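PDB 2WK1: NOVP from Streptomyces caeruleus, which transfers a methyl group from S-adenosyl-L-methionine to the 4-hydroxyl of the noviose sugar, the penultimate step in making the antibiotic novobiocin. Local coordinates for residues A47-D53 / Y67-R72; V71-G75 / I86-R90; L91-R95 / L123-I127; G114-G118 / V169-S173; E174-R178 / R192-G196. All coordinates share one frame; numbering follows the deposited sequence.

Contact 1: residues A47-D53 / Y67-R72; sequences AGTVYED and YREEVR
The CA atoms of the two segments come nearest at Glu-52 and Tyr-67, 5.8 Å apart, and at the far end Ala-47 and Arg-72 face each other with 7.1 Å between their CA atoms. Segment 47-53 leaves helix 35-47 through a Schellman motif at Gly-48 and then folds into a type I turn from Thr-49 to Glu-52. Arg-72, kinked at chi2 (61°) and chi3 (49°), curls its guanidinium back onto this loop. Arg-72 NH1 reaches Ala-47 O at 3.0 Å. End-on, NH1 and NH2 of Arg-72 together grip one atom, Asp-53 O, NH2 at 2.9 Å. One arginine thus ties the end of a helix to the loop that follows it, while Asp-77 takes its NE in a salt bridge. Tyr-67 lies flat against the turn: Glu-52 CA sits 3.6 Å from the ring centroid, only 8° off the normal, a CH-pi contact, and Glu-69 N lies over the opposite face. The Tyr-67 hydroxyl shares a water with Thr-49 O, and Thr-49 CG2 rests on Arg-72 CG at 3.6 Å. Beyond the turn lies the dimer interface, where Glu-52 OE2 bonds Asn-183 of the second subunit and Tyr-51 stacks on Tyr-51 of that subunit.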
# COMPACT_ATOMS: atom_id res chain seq x y z
N ALA A 47 7.67 -2.14 -0.69
CA ALA A 47 8.69 -2.59 0.25
C ALA A 47 8.10 -3.05 1.57
O ALA A 47 8.79 -3.63 2.40
CB ALA A 47 9.70 -1.50 0.51
N GLY A 48 6.81 -2.77 1.78
CA GLY A 48 6.14 -3.16 3.01
C GLY A 48 6.44 -2.32 4.22
O GLY A 48 6.14 -2.74 5.35
N THR A 49 6.98 -1.13 4.03
CA THR A 49 7.19 -0.24 5.18
C THR A 49 5.85 0.27 5.75
O THR A 49 5.69 0.44 6.95
CB THR A 49 8.13 0.93 4.88
OG1 THR A 49 7.57 1.72 3.84
CG2 THR A 49 9.53 0.45 4.50
N VAL A 50 4.84 0.45 4.89
CA VAL A 50 3.62 1.09 5.32
C VAL A 50 2.84 0.20 6.28
O VAL A 50 2.11 0.69 7.15
CB VAL A 50 2.80 1.58 4.10
CG1 VAL A 50 2.18 0.41 3.35
CG2 VAL A 50 1.73 2.57 4.54
N TYR A 51 3.02 -1.11 6.15
CA TYR A 51 2.37 -2.08 7.02
C TYR A 51 3.34 -2.90 7.86
O TYR A 51 2.97 -3.91 8.44
CB TYR A 51 1.37 -2.98 6.25
CG TYR A 51 1.92 -3.83 5.11
CD1 TYR A 51 2.08 -3.31 3.84
CD2 TYR A 51 2.24 -5.16 5.32
CE1 TYR A 51 2.56 -4.09 2.80
CE2 TYR A 51 2.71 -5.95 4.29
CZ TYR A 51 2.88 -5.42 3.04
OH TYR A 51 3.33 -6.26 2.04
N GLU A 52 4.61 -2.45 7.91
CA GLU A 52 5.63 -3.03 8.78
C GLU A 52 5.78 -4.52 8.55
O GLU A 52 5.83 -5.33 9.48
CB GLU A 52 5.33 -2.72 10.26
CG GLU A 52 5.21 -1.24 10.50
CD GLU A 52 4.83 -0.86 11.90
OE1 GLU A 52 5.01 -1.65 12.84
OE2 GLU A 52 4.39 0.27 12.06
N ASP A 53 5.87 -4.91 7.28
CA ASP A 53 5.98 -6.31 6.95
C ASP A 53 7.28 -6.89 7.52
O ASP A 53 8.37 -6.39 7.23
CB ASP A 53 5.97 -6.50 5.43
CG ASP A 53 5.79 -7.95 5.01
OD1 ASP A 53 4.95 -8.65 5.62
OD2 ASP A 53 6.51 -8.40 4.10
N TYR A 67 10.17 -6.72 11.98
CA TYR A 67 10.32 -5.58 11.07
C TYR A 67 11.29 -4.57 11.66
O TYR A 67 11.10 -4.10 12.79
CB TYR A 67 8.97 -4.92 10.80
CG TYR A 67 9.07 -3.64 10.01
CD1 TYR A 67 9.38 -3.67 8.66
CD2 TYR A 67 8.90 -2.41 10.62
CE1 TYR A 67 9.51 -2.51 7.94
CE2 TYR A 67 9.00 -1.24 9.90
CZ TYR A 67 9.29 -1.30 8.55
OH TYR A 67 9.39 -0.14 7.82
N ARG A 68 12.29 -4.19 10.88
CA ARG A 68 13.20 -3.10 11.25
C ARG A 68 13.28 -2.12 10.10
O ARG A 68 13.77 -2.46 9.01
CB ARG A 68 14.60 -3.62 11.56
CG ARG A 68 14.67 -4.54 12.78
CD ARG A 68 16.08 -5.08 12.99
NE ARG A 68 16.07 -6.36 13.69
CZ ARG A 68 15.88 -6.52 15.00
NH1 ARG A 68 15.69 -5.47 15.80
NH2 ARG A 68 15.89 -7.76 15.52
N GLU A 69 12.78 -0.91 10.32
CA GLU A 69 12.69 0.08 9.25
C GLU A 69 14.04 0.39 8.63
O GLU A 69 14.14 0.55 7.42
CB GLU A 69 11.99 1.37 9.72
CG GLU A 69 11.68 2.31 8.57
CD GLU A 69 10.95 3.57 8.97
OE1 GLU A 69 10.76 3.81 10.17
OE2 GLU A 69 10.56 4.32 8.05
N GLU A 70 15.10 0.46 9.44
CA GLU A 70 16.41 0.79 8.91
C GLU A 70 16.91 -0.30 7.94
O GLU A 70 17.52 0.01 6.91
CB GLU A 70 17.41 1.03 10.07
CG GLU A 70 17.66 -0.13 11.06
CD GLU A 70 16.60 -0.34 12.19
OE1 GLU A 70 15.49 0.26 12.22
OE2 GLU A 70 16.92 -1.16 13.09
N VAL A 71 16.60 -1.56 8.23
CA VAL A 71 16.98 -2.68 7.39
C VAL A 71 16.17 -2.64 6.08
O VAL A 71 16.73 -2.79 4.99
CB VAL A 71 16.77 -4.03 8.12
CG1 VAL A 71 16.96 -5.21 7.19
CG2 VAL A 71 17.71 -4.12 9.36
N ARG A 72 14.87 -2.39 6.18
CA ARG A 72 14.02 -2.33 4.99
C ARG A 72 14.37 -1.13 4.12
O ARG A 72 14.31 -1.20 2.88
CB ARG A 72 12.56 -2.31 5.38
CG ARG A 72 11.61 -2.51 4.21
CD ARG A 72 11.78 -3.86 3.50
NE ARG A 72 11.80 -4.99 4.43
CZ ARG A 72 10.75 -5.45 5.10
NH1 ARG A 72 9.55 -4.92 4.95
NH2 ARG A 72 10.91 -6.48 5.93
O HOH W 1 7.51 1.62 8.72

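Contact 2: residues V71-G75 / I86-R90; sequences VRNEG and IGIKR
Gly-75, the C-prime residue of the Schellman motif that ends helix 69-73, meets Gly-87 near the N-terminal end of helix 87-103, beside Ile-86 of the S-adenosyl-L-homocysteine pocket. The CA atoms of Gly-75 and Gly-87 are 3.4 Å apart, an approach possible because neither residue has a side chain. Here carbonyls near the end of one helix face amides in the first turn of the next: Lys-89 N donates to Asn-73 O at 3.0 Å, nearly along the C=O axis, and Ile-88 N makes a weak bond to Arg-72 O. Arg-90, its chain bent at chi3 (-83°), swings NH2 onto two successive carbonyls. Arg-90 NH2 bonds Glu-74 O at 3.0 Å, and reaches Gly-75 O at 3.1 Å from above the carbonyl plane. Ile-86 O lies over the face of the same guanidinium, which is further held by salt bridges from NE to Asp-272 and from NH1 to Asp-243, a predicted magnesium ligand. Glu-74 and Lys-89, both partly exposed, run side by side in the same direction. The salt bridge from Glu-74 OE2 to Lys-89 NZ is long, 3.4 Å, with only a weak hydrogen bond, and one water joins the same two atoms. Around this junction, Ile-88 packs on Ile-43 and Ala-47 of helix 35-47, Ile-86 packs on Leu-91 and Ile-94 of helix 87-103, and both Ile-86 and Arg-90 lie against Arg-214 of strand 210-215.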
# COMPACT_ATOMS: atom_id res chain seq x y z
N VAL A 71 16.60 -1.56 8.23
CA VAL A 71 16.98 -2.68 7.39
C VAL A 71 16.17 -2.64 6.08
O VAL A 71 16.73 -2.79 4.99
CB VAL A 71 16.77 -4.03 8.12
CG1 VAL A 71 16.96 -5.21 7.19
CG2 VAL A 71 17.71 -4.12 9.36
N ARG A 72 14.87 -2.39 6.18
CA ARG A 72 14.02 -2.33 4.99
C ARG A 72 14.37 -1.13 4.12
O ARG A 72 14.31 -1.20 2.88
CB ARG A 72 12.56 -2.31 5.38
CG ARG A 72 11.61 -2.51 4.21
CD ARG A 72 11.78 -3.86 3.50
NE ARG A 72 11.80 -4.99 4.43
CZ ARG A 72 10.75 -5.45 5.10
NH1 ARG A 72 9.55 -4.92 4.95
NH2 ARG A 72 10.91 -6.48 5.93
N ASN A 73 14.78 -0.03 4.74
CA ASN A 73 15.15 1.16 4.00
C ASN A 73 16.28 0.93 3.03
O ASN A 73 16.34 1.58 1.98
CB ASN A 73 15.44 2.35 4.93
CG ASN A 73 14.34 3.29 4.83
OD1 ASN A 73 13.24 2.97 5.25
ND2 ASN A 73 14.54 4.31 3.99
N GLU A 74 17.20 0.04 3.39
CA GLU A 74 18.37 -0.28 2.59
C GLU A 74 18.26 -1.61 1.87
O GLU A 74 19.19 -2.04 1.21
CB GLU A 74 19.64 -0.17 3.42
CG GLU A 74 19.92 1.27 3.84
CD GLU A 74 21.15 1.44 4.68
OE1 GLU A 74 21.45 0.54 5.49
OE2 GLU A 74 21.79 2.50 4.53
N GLY A 75 17.12 -2.27 1.95
CA GLY A 75 16.90 -3.51 1.22
C GLY A 75 17.78 -4.65 1.69
O GLY A 75 18.29 -5.43 0.89
N ILE A 86 14.25 -5.13 -2.64
CA ILE A 86 15.36 -4.21 -2.93
C ILE A 86 15.43 -3.03 -1.98
O ILE A 86 16.44 -2.34 -1.94
CB ILE A 86 15.37 -3.75 -4.39
CG1 ILE A 86 14.25 -2.75 -4.71
CG2 ILE A 86 15.33 -4.95 -5.32
CD1 ILE A 86 14.28 -2.22 -6.15
N GLY A 87 14.36 -2.78 -1.23
CA GLY A 87 14.37 -1.71 -0.25
C GLY A 87 13.99 -0.35 -0.79
O GLY A 87 13.94 -0.13 -2.00
N ILE A 88 13.83 0.59 0.13
CA ILE A 88 13.37 1.92 -0.24
C ILE A 88 14.38 2.69 -1.12
O ILE A 88 14.00 3.33 -2.10
CB ILE A 88 13.03 2.77 1.01
CG1 ILE A 88 11.85 2.14 1.79
CG2 ILE A 88 12.75 4.22 0.66
CD1 ILE A 88 10.50 2.13 1.12
N LYS A 89 15.67 2.66 -0.76
CA LYS A 89 16.64 3.42 -1.52
C LYS A 89 16.76 2.93 -2.97
O LYS A 89 16.85 3.72 -3.90
CB LYS A 89 18.00 3.44 -0.84
CG LYS A 89 17.99 4.27 0.46
CD LYS A 89 19.36 4.33 1.13
CE LYS A 89 19.36 5.12 2.43
NZ LYS A 89 20.79 5.29 2.88
N ARG A 90 16.77 1.61 -3.18
CA ARG A 90 16.82 1.10 -4.53
C ARG A 90 15.50 1.34 -5.30
O ARG A 90 15.54 1.55 -6.51
CB ARG A 90 17.30 -0.36 -4.59
CG ARG A 90 18.82 -0.47 -4.68
CD ARG A 90 19.36 -1.89 -4.51
NE ARG A 90 19.48 -2.23 -3.11
CZ ARG A 90 19.30 -3.44 -2.58
NH1 ARG A 90 18.92 -4.48 -3.31
NH2 ARG A 90 19.44 -3.60 -1.29
O HOH W 2 22.53 3.24 2.26
O HOH W 3 17.92 -6.90 -2.01

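Contact 3: residues L91-R95 / L123-I127; sequences LENIR and LMRGI
Leu-123 carries much of the apolar contact through a single methyl group. A chi1 of -179° swings the side chain away from its own N and across to the other helix, where Leu-123 CD2 touches Leu-91 CD2 at 3.8 Å and Ile-94 CG2 at 4.0 Å. Leu-123 CD2 also lies 3.4 Å from Leu-91 O, a carbonyl already engaged by Arg-95 N in the helix. Ile-94 offers its CG2 branch to three partners: besides Leu-123 it meets Met-124 CG at 3.8 Å, the two side chains crossing at about a right angle, and Ile-127 CD1 at 4.1 Å. One turn on, Ile-127 CD1 presses against the backbone itself, 3.7 Å from Arg-95 CA. Polar groups take their bonds away from this interface. The extended chain of Arg-95 leads its guanidinium off to Asp-40, in a salt bridge, and to Ser-36, both on helix 35-47, while the side chain of Glu-92, the predicted proton acceptor, starts out away from helix 119-130. The two helical segments run in broadly the same direction, their axes at 37° and 10.3 Å apart at closest. Ile-94 and Met-124 both also touch Arg-214 of strand 210-215. Such neighbours, one helix before strand 109-113 and one after it, packed on one face of the central sheet, belong to the Rossmann-like fold of class I methyltransferases.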
# COMPACT_ATOMS: atom_id res chain seq x y z
N LEU A 91 14.37 1.33 -4.61
CA LEU A 91 13.11 1.73 -5.29
C LEU A 91 13.14 3.20 -5.69
O LEU A 91 12.73 3.55 -6.79
CB LEU A 91 11.89 1.44 -4.39
CG LEU A 91 11.48 -0.03 -4.22
CD1 LEU A 91 10.55 -0.18 -3.02
CD2 LEU A 91 10.85 -0.62 -5.48
N GLU A 92 13.64 4.05 -4.79
CA GLU A 92 13.77 5.46 -5.12
C GLU A 92 14.70 5.69 -6.31
O GLU A 92 14.45 6.55 -7.14
CB GLU A 92 14.21 6.29 -3.89
CG GLU A 92 13.11 6.42 -2.84
CD GLU A 92 13.54 7.02 -1.49
OE1 GLU A 92 14.74 6.95 -1.11
OE2 GLU A 92 12.64 7.53 -0.76
N ASN A 93 15.77 4.89 -6.41
CA ASN A 93 16.64 4.95 -7.58
C ASN A 93 15.92 4.62 -8.88
O ASN A 93 16.12 5.27 -9.90
CB ASN A 93 17.85 4.03 -7.36
CG ASN A 93 18.68 3.83 -8.62
OD1 ASN A 93 18.56 2.79 -9.26
ND2 ASN A 93 19.49 4.82 -8.98
N ILE A 94 15.09 3.58 -8.86
CA ILE A 94 14.27 3.26 -10.05
C ILE A 94 13.42 4.47 -10.42
O ILE A 94 13.35 4.87 -11.58
CB ILE A 94 13.35 2.06 -9.82
CG1 ILE A 94 14.17 0.80 -9.69
CG2 ILE A 94 12.33 1.90 -10.98
CD1 ILE A 94 13.34 -0.42 -9.26
N ARG A 95 12.74 5.04 -9.43
CA ARG A 95 11.89 6.19 -9.69
C ARG A 95 12.67 7.35 -10.32
O ARG A 95 12.21 7.96 -11.28
CB ARG A 95 11.15 6.63 -8.44
CG ARG A 95 10.19 7.78 -8.68
CD ARG A 95 9.61 8.27 -7.46
NE ARG A 95 8.81 9.44 -7.65
CZ ARG A 95 8.10 9.97 -6.66
NH1 ARG A 95 8.13 9.40 -5.45
NH2 ARG A 95 7.34 11.02 -6.89
N LEU A 123 6.60 -1.15 -9.81
CA LEU A 123 6.93 0.26 -9.72
C LEU A 123 7.17 0.89 -11.09
O LEU A 123 6.66 1.98 -11.37
CB LEU A 123 8.14 0.50 -8.80
CG LEU A 123 8.53 2.00 -8.65
CD1 LEU A 123 7.44 2.83 -8.03
CD2 LEU A 123 9.84 2.17 -7.87
N MET A 124 7.96 0.23 -11.93
CA MET A 124 8.21 0.77 -13.27
C MET A 124 6.90 1.03 -14.00
O MET A 124 6.72 2.07 -14.62
CB MET A 124 9.09 -0.19 -14.05
CG MET A 124 10.49 -0.29 -13.52
SD MET A 124 11.46 -1.47 -14.57
CE MET A 124 13.07 -1.37 -13.75
N ARG A 125 5.98 0.06 -13.97
CA ARG A 125 4.71 0.26 -14.64
C ARG A 125 3.90 1.38 -14.00
O ARG A 125 3.25 2.15 -14.69
CB ARG A 125 3.90 -1.04 -14.67
CG ARG A 125 2.53 -0.92 -15.33
CD ARG A 125 2.61 -0.61 -16.79
NE ARG A 125 1.34 -0.23 -17.43
CZ ARG A 125 0.93 1.01 -17.62
NH1 ARG A 125 1.63 2.02 -17.16
NH2 ARG A 125 -0.16 1.26 -18.33
N GLY A 126 3.95 1.47 -12.68
CA GLY A 126 3.26 2.55 -11.98
C GLY A 126 3.78 3.93 -12.31
O GLY A 126 3.00 4.86 -12.39
N ILE A 127 5.09 4.07 -12.50
CA ILE A 127 5.66 5.37 -12.86
C ILE A 127 5.13 5.76 -14.24
O ILE A 127 4.75 6.91 -14.46
CB ILE A 127 7.18 5.33 -12.82
CG1 ILE A 127 7.72 5.03 -11.42
CG2 ILE A 127 7.73 6.66 -13.33
CD1 ILE A 127 9.16 4.49 -11.44

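Contact 4: residues G114-G118 / V169-S173; sequences GVWRG and VLAVS. With SAH (S-adenosyl-L-homocysteine), chain B.
Trp-116, with a chi1 of -168°, carries its indole out to the end of helix 167-170, while the chi1 of Val-172 (180°) turns that residue's CG2 to the five-membered ring. Trp-116 NE1 donates to Val-169 O at 2.9 Å; the bond is nearly straight, 167°, and lies in the ring plane, though NE1 stands above the plane of the Val-169 carbonyl. Beside it Trp-116 CD1 touches Val-172 CG2 and Leu-170 O, each at 3.5 Å. Arg-117 lays its CG over one face of the indole and is fixed at its far end by the carbonyls of Pro-79, Ala-80 and Ala-82. A water bridges Trp-116 O and Val-172 O. Residues Val-115 to Gly-118 form a type II' turn of the glycine-rich loop after strand 109-113, the cofactor-binding loop of class I methyltransferases. Gly-114 O accepts from the amino N of S-adenosyl-L-homocysteine at 2.9 Å, and Trp-116 N donates to its ribose O3' at 3.1 Å. The same residue therefore binds the ribose of S-adenosyl-L-homocysteine with its backbone and a helix end with its side chain: the buried indole N-H is satisfied, and that bond probably helps keep the loop amide aimed at the ribose.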
# COMPACT_ATOMS: atom_id res chain seq x y z
N GLY A 114 15.43 -10.37 -13.45
CA GLY A 114 15.40 -10.95 -12.12
C GLY A 114 14.43 -10.17 -11.28
O GLY A 114 14.76 -9.10 -10.78
N VAL A 115 13.23 -10.72 -11.12
CA VAL A 115 12.10 -9.95 -10.62
C VAL A 115 11.48 -10.44 -9.31
O VAL A 115 10.72 -9.70 -8.69
CB VAL A 115 11.00 -9.84 -11.70
CG1 VAL A 115 11.63 -9.44 -13.05
CG2 VAL A 115 10.15 -11.12 -11.80
N TRP A 116 11.75 -11.68 -8.91
CA TRP A 116 11.16 -12.25 -7.69
C TRP A 116 9.64 -12.05 -7.69
O TRP A 116 8.99 -12.51 -8.64
CB TRP A 116 11.85 -11.68 -6.43
CG TRP A 116 11.54 -12.40 -5.18
CD1 TRP A 116 11.65 -13.74 -4.97
CD2 TRP A 116 11.21 -11.81 -3.90
NE1 TRP A 116 11.36 -14.04 -3.66
CE2 TRP A 116 11.09 -12.89 -2.98
CE3 TRP A 116 10.97 -10.51 -3.46
CZ2 TRP A 116 10.77 -12.68 -1.64
CZ3 TRP A 116 10.67 -10.31 -2.12
CH2 TRP A 116 10.56 -11.39 -1.24
N ARG A 117 9.06 -11.43 -6.67
CA ARG A 117 7.61 -11.23 -6.61
C ARG A 117 7.09 -10.14 -7.54
O ARG A 117 5.88 -9.98 -7.68
CB ARG A 117 7.18 -10.96 -5.18
CG ARG A 117 7.40 -12.16 -4.24
CD ARG A 117 7.13 -11.75 -2.80
NE ARG A 117 7.23 -12.90 -1.90
CZ ARG A 117 7.42 -12.79 -0.59
NH1 ARG A 117 7.49 -11.62 -0.01
NH2 ARG A 117 7.55 -13.88 0.15
N GLY A 118 8.00 -9.41 -8.18
CA GLY A 118 7.65 -8.46 -9.21
C GLY A 118 7.61 -7.01 -8.84
O GLY A 118 7.34 -6.17 -9.70
N VAL A 169 12.68 -19.66 -1.30
CA VAL A 169 12.22 -18.28 -1.23
C VAL A 169 12.25 -17.59 -2.60
O VAL A 169 11.32 -16.84 -2.93
CB VAL A 169 13.06 -17.42 -0.26
CG1 VAL A 169 12.61 -15.94 -0.32
CG2 VAL A 169 12.97 -17.94 1.19
N LEU A 170 13.30 -17.84 -3.38
CA LEU A 170 13.54 -17.06 -4.60
C LEU A 170 12.73 -17.47 -5.82
O LEU A 170 12.61 -16.65 -6.74
CB LEU A 170 15.00 -17.03 -4.97
CG LEU A 170 15.95 -16.39 -3.96
CD1 LEU A 170 17.37 -16.50 -4.44
CD2 LEU A 170 15.58 -14.95 -3.61
N ALA A 171 12.21 -18.69 -5.86
CA ALA A 171 11.35 -19.13 -6.95
C ALA A 171 9.94 -18.61 -6.76
O ALA A 171 9.25 -18.97 -5.80
CB ALA A 171 11.35 -20.66 -7.06
N VAL A 172 9.49 -17.79 -7.70
CA VAL A 172 8.13 -17.24 -7.67
C VAL A 172 7.55 -17.42 -9.06
O VAL A 172 8.14 -16.96 -10.05
CB VAL A 172 8.10 -15.75 -7.27
CG1 VAL A 172 6.68 -15.24 -7.27
CG2 VAL A 172 8.78 -15.53 -5.90
N SER A 173 6.38 -18.04 -9.14
CA SER A 173 5.78 -18.36 -10.42
C SER A 173 5.29 -17.12 -11.17
O SER A 173 5.01 -16.07 -10.58
CB SER A 173 4.59 -19.30 -10.22
OG SER A 173 3.50 -18.61 -9.66
N SAH B . 14.41 -7.58 -8.34
CA SAH B . 13.71 -8.45 -7.33
CB SAH B . 14.71 -9.44 -6.71
CG SAH B . 15.28 -10.44 -7.71
SD SAH B . 15.77 -11.97 -6.90
C SAH B . 12.96 -7.61 -6.33
O SAH B . 12.67 -8.08 -5.23
OXT SAH B . 12.56 -6.51 -6.67
C5' SAH B . 16.70 -12.78 -8.21
C4' SAH B . 15.79 -13.24 -9.38
O4' SAH B . 16.64 -13.55 -10.51
C3' SAH B . 14.93 -14.46 -9.09
O3' SAH B . 13.53 -14.20 -9.33
C2' SAH B . 15.50 -15.53 -10.05
O2' SAH B . 14.55 -16.47 -10.54
C1' SAH B . 16.09 -14.69 -11.19
N9 SAH B . 17.21 -15.26 -11.94
C8 SAH B . 18.51 -15.26 -11.53
N7 SAH B . 19.31 -15.74 -12.51
C5 SAH B . 18.51 -16.04 -13.56
C6 SAH B . 18.72 -16.53 -14.90
N6 SAH B . 19.94 -16.83 -15.31
N1 SAH B . 17.65 -16.66 -15.70
C2 SAH B . 16.42 -16.31 -15.30
N3 SAH B . 16.13 -15.85 -14.07
C4 SAH B . 17.15 -15.69 -13.21
O HOH W 4 9.94 -14.64 -10.34

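Contact 5: residues E174-R178 / R192-G196; sequences EEEVR and RFLPG
Arg-178 lays its guanidinium on one face of the Phe-193 ring, the centres 4.1 Å apart and the planes 29° from parallel. The overlap is off-centre: CZ stands 31° from the ring normal, and the closest pair is Arg-178 NH2 with Phe-193 CD1, at 3.2 Å. This is a cation-pi stack, and the aliphatic part of the arginine joins in where CG rests on CZ of Phe-193. What fixes the rotation of the guanidinium is Glu-174, one turn earlier on the helix. Glu-174 OE2 is gripped side-on by two nitrogens of Arg-178, NE at 3.0 Å and NH2 at 3.2 Å, and lies in the guanidinium plane; the salt bridge probably offsets part of the positive charge above the ring. Segment 174-178 of helix 174-183 runs nearly antiparallel to residues 192-195 of strand 191-195, at 161°, with the two segment axes 11.3 Å apart. The helix belongs to the connection that leaves strand 138-142 and returns to its parallel neighbour 191-195, the outermost strand at this end of the sheet within the chain, in a beta-alpha-beta arrangement. Glu-174 reaches out with an extended chain, and its carboxylate spans two strand residues: OE2 lies 3.5 Å from Phe-193 CB, OE1 3.5 Å from Pro-195 CB. Deeper in, Val-177 CG1 meets the edge of the Phe-193 ring at CE2, 4.0 Å away. Phe-144, a cofactor-binding residue, is touched by Glu-174, Val-177 and Pro-195, and Gly-196, just past the strand, touches S-adenosyl-L-homocysteine.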
# COMPACT_ATOMS: atom_id res chain seq x y z
N GLU A 174 5.17 -17.26 -12.48
CA GLU A 174 4.63 -16.18 -13.28
C GLU A 174 3.19 -15.88 -12.89
O GLU A 174 2.76 -14.73 -12.92
CB GLU A 174 4.76 -16.50 -14.77
CG GLU A 174 4.45 -15.31 -15.63
CD GLU A 174 4.61 -15.58 -17.11
OE1 GLU A 174 5.29 -16.55 -17.51
OE2 GLU A 174 4.02 -14.80 -17.87
N GLU A 175 2.42 -16.90 -12.51
CA GLU A 175 1.06 -16.66 -12.09
C GLU A 175 1.01 -15.73 -10.86
O GLU A 175 0.17 -14.83 -10.77
CB GLU A 175 0.35 -17.99 -11.83
CG GLU A 175 -1.08 -17.89 -12.15
CD GLU A 175 -1.75 -17.54 -10.95
OE1 GLU A 175 -1.32 -18.08 -9.92
OE2 GLU A 175 -2.66 -16.70 -11.01
N GLU A 176 1.90 -15.97 -9.90
CA GLU A 176 1.99 -15.13 -8.72
C GLU A 176 2.40 -13.70 -9.06
O GLU A 176 1.79 -12.75 -8.56
CB GLU A 176 2.94 -15.76 -7.70
CG GLU A 176 3.03 -14.94 -6.39
CD GLU A 176 3.72 -15.67 -5.25
OE1 GLU A 176 3.78 -16.91 -5.24
OE2 GLU A 176 4.23 -14.97 -4.36
N VAL A 177 3.38 -13.55 -9.94
CA VAL A 177 3.79 -12.20 -10.36
C VAL A 177 2.66 -11.47 -11.08
O VAL A 177 2.40 -10.30 -10.82
CB VAL A 177 5.09 -12.25 -11.17
CG1 VAL A 177 5.44 -10.85 -11.72
CG2 VAL A 177 6.24 -12.84 -10.34
N ARG A 178 1.99 -12.17 -12.00
CA ARG A 178 0.84 -11.58 -12.67
C ARG A 178 -0.26 -11.14 -11.69
O ARG A 178 -0.84 -10.06 -11.84
CB ARG A 178 0.28 -12.54 -13.72
CG ARG A 178 1.15 -12.63 -14.94
CD ARG A 178 0.64 -13.74 -15.88
NE ARG A 178 1.40 -13.66 -17.11
CZ ARG A 178 1.08 -12.90 -18.14
NH1 ARG A 178 -0.04 -12.21 -18.13
NH2 ARG A 178 1.87 -12.90 -19.20
N ARG A 192 4.97 -6.79 -20.33
CA ARG A 192 5.28 -7.98 -21.09
C ARG A 192 6.25 -8.84 -20.33
O ARG A 192 7.11 -8.35 -19.61
CB ARG A 192 5.81 -7.59 -22.48
CG ARG A 192 4.72 -6.98 -23.35
CD ARG A 192 5.07 -6.81 -24.81
NE ARG A 192 5.19 -8.13 -25.43
CZ ARG A 192 5.14 -8.35 -26.73
NH1 ARG A 192 4.98 -7.35 -27.54
NH2 ARG A 192 5.30 -9.59 -27.20
N PHE A 193 6.14 -10.15 -20.52
CA PHE A 193 6.88 -11.12 -19.74
C PHE A 193 7.83 -11.89 -20.63
O PHE A 193 7.48 -12.28 -21.76
CB PHE A 193 5.93 -12.09 -19.01
CG PHE A 193 5.10 -11.44 -17.96
CD1 PHE A 193 4.01 -10.67 -18.28
CD2 PHE A 193 5.46 -11.54 -16.63
CE1 PHE A 193 3.26 -10.07 -17.33
CE2 PHE A 193 4.72 -10.89 -15.65
CZ PHE A 193 3.63 -10.14 -16.02
N LEU A 194 9.02 -12.16 -20.12
CA LEU A 194 10.02 -12.97 -20.79
C LEU A 194 10.38 -14.12 -19.85
O LEU A 194 11.35 -14.03 -19.09
CB LEU A 194 11.26 -12.14 -21.13
CG LEU A 194 11.12 -11.12 -22.22
CD1 LEU A 194 12.25 -10.12 -22.19
CD2 LEU A 194 11.04 -11.83 -23.58
N PRO A 195 9.59 -15.18 -19.86
CA PRO A 195 9.83 -16.30 -18.97
C PRO A 195 10.88 -17.20 -19.53
O PRO A 195 10.82 -17.57 -20.71
CB PRO A 195 8.47 -17.00 -18.92
CG PRO A 195 7.88 -16.76 -20.24
CD PRO A 195 8.34 -15.37 -20.64
N GLY A 196 11.80 -17.63 -18.66
CA GLY A 196 12.83 -18.61 -19.00
C GLY A 196 14.20 -18.19 -18.50
O GLY A 196 14.37 -17.11 -17.90

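Overall arrangement
Burial and chemistry change together across the five contacts. Contact 3 is buried and purely apolar between side chains; contact 4, also buried, adds a directed indole bond beside the cofactor. Contacts 1 and 2 are partly buried and share Arg-72 and helix 69-73, and both rely on arginines that gather backbone carbonyls. Contact 5 lies at the surface, where a cation-pi stack is steadied by an ion pair within the helix. Helix 87-103 serves contacts 2 and 3, joined through Ile-86 against Leu-91 and Ile-94, while Ala-47 links contact 1 to both. Contacts 4 and 5, with centres about 9 Å apart, form another cluster, Val-177 packing against Trp-116 and Val-172.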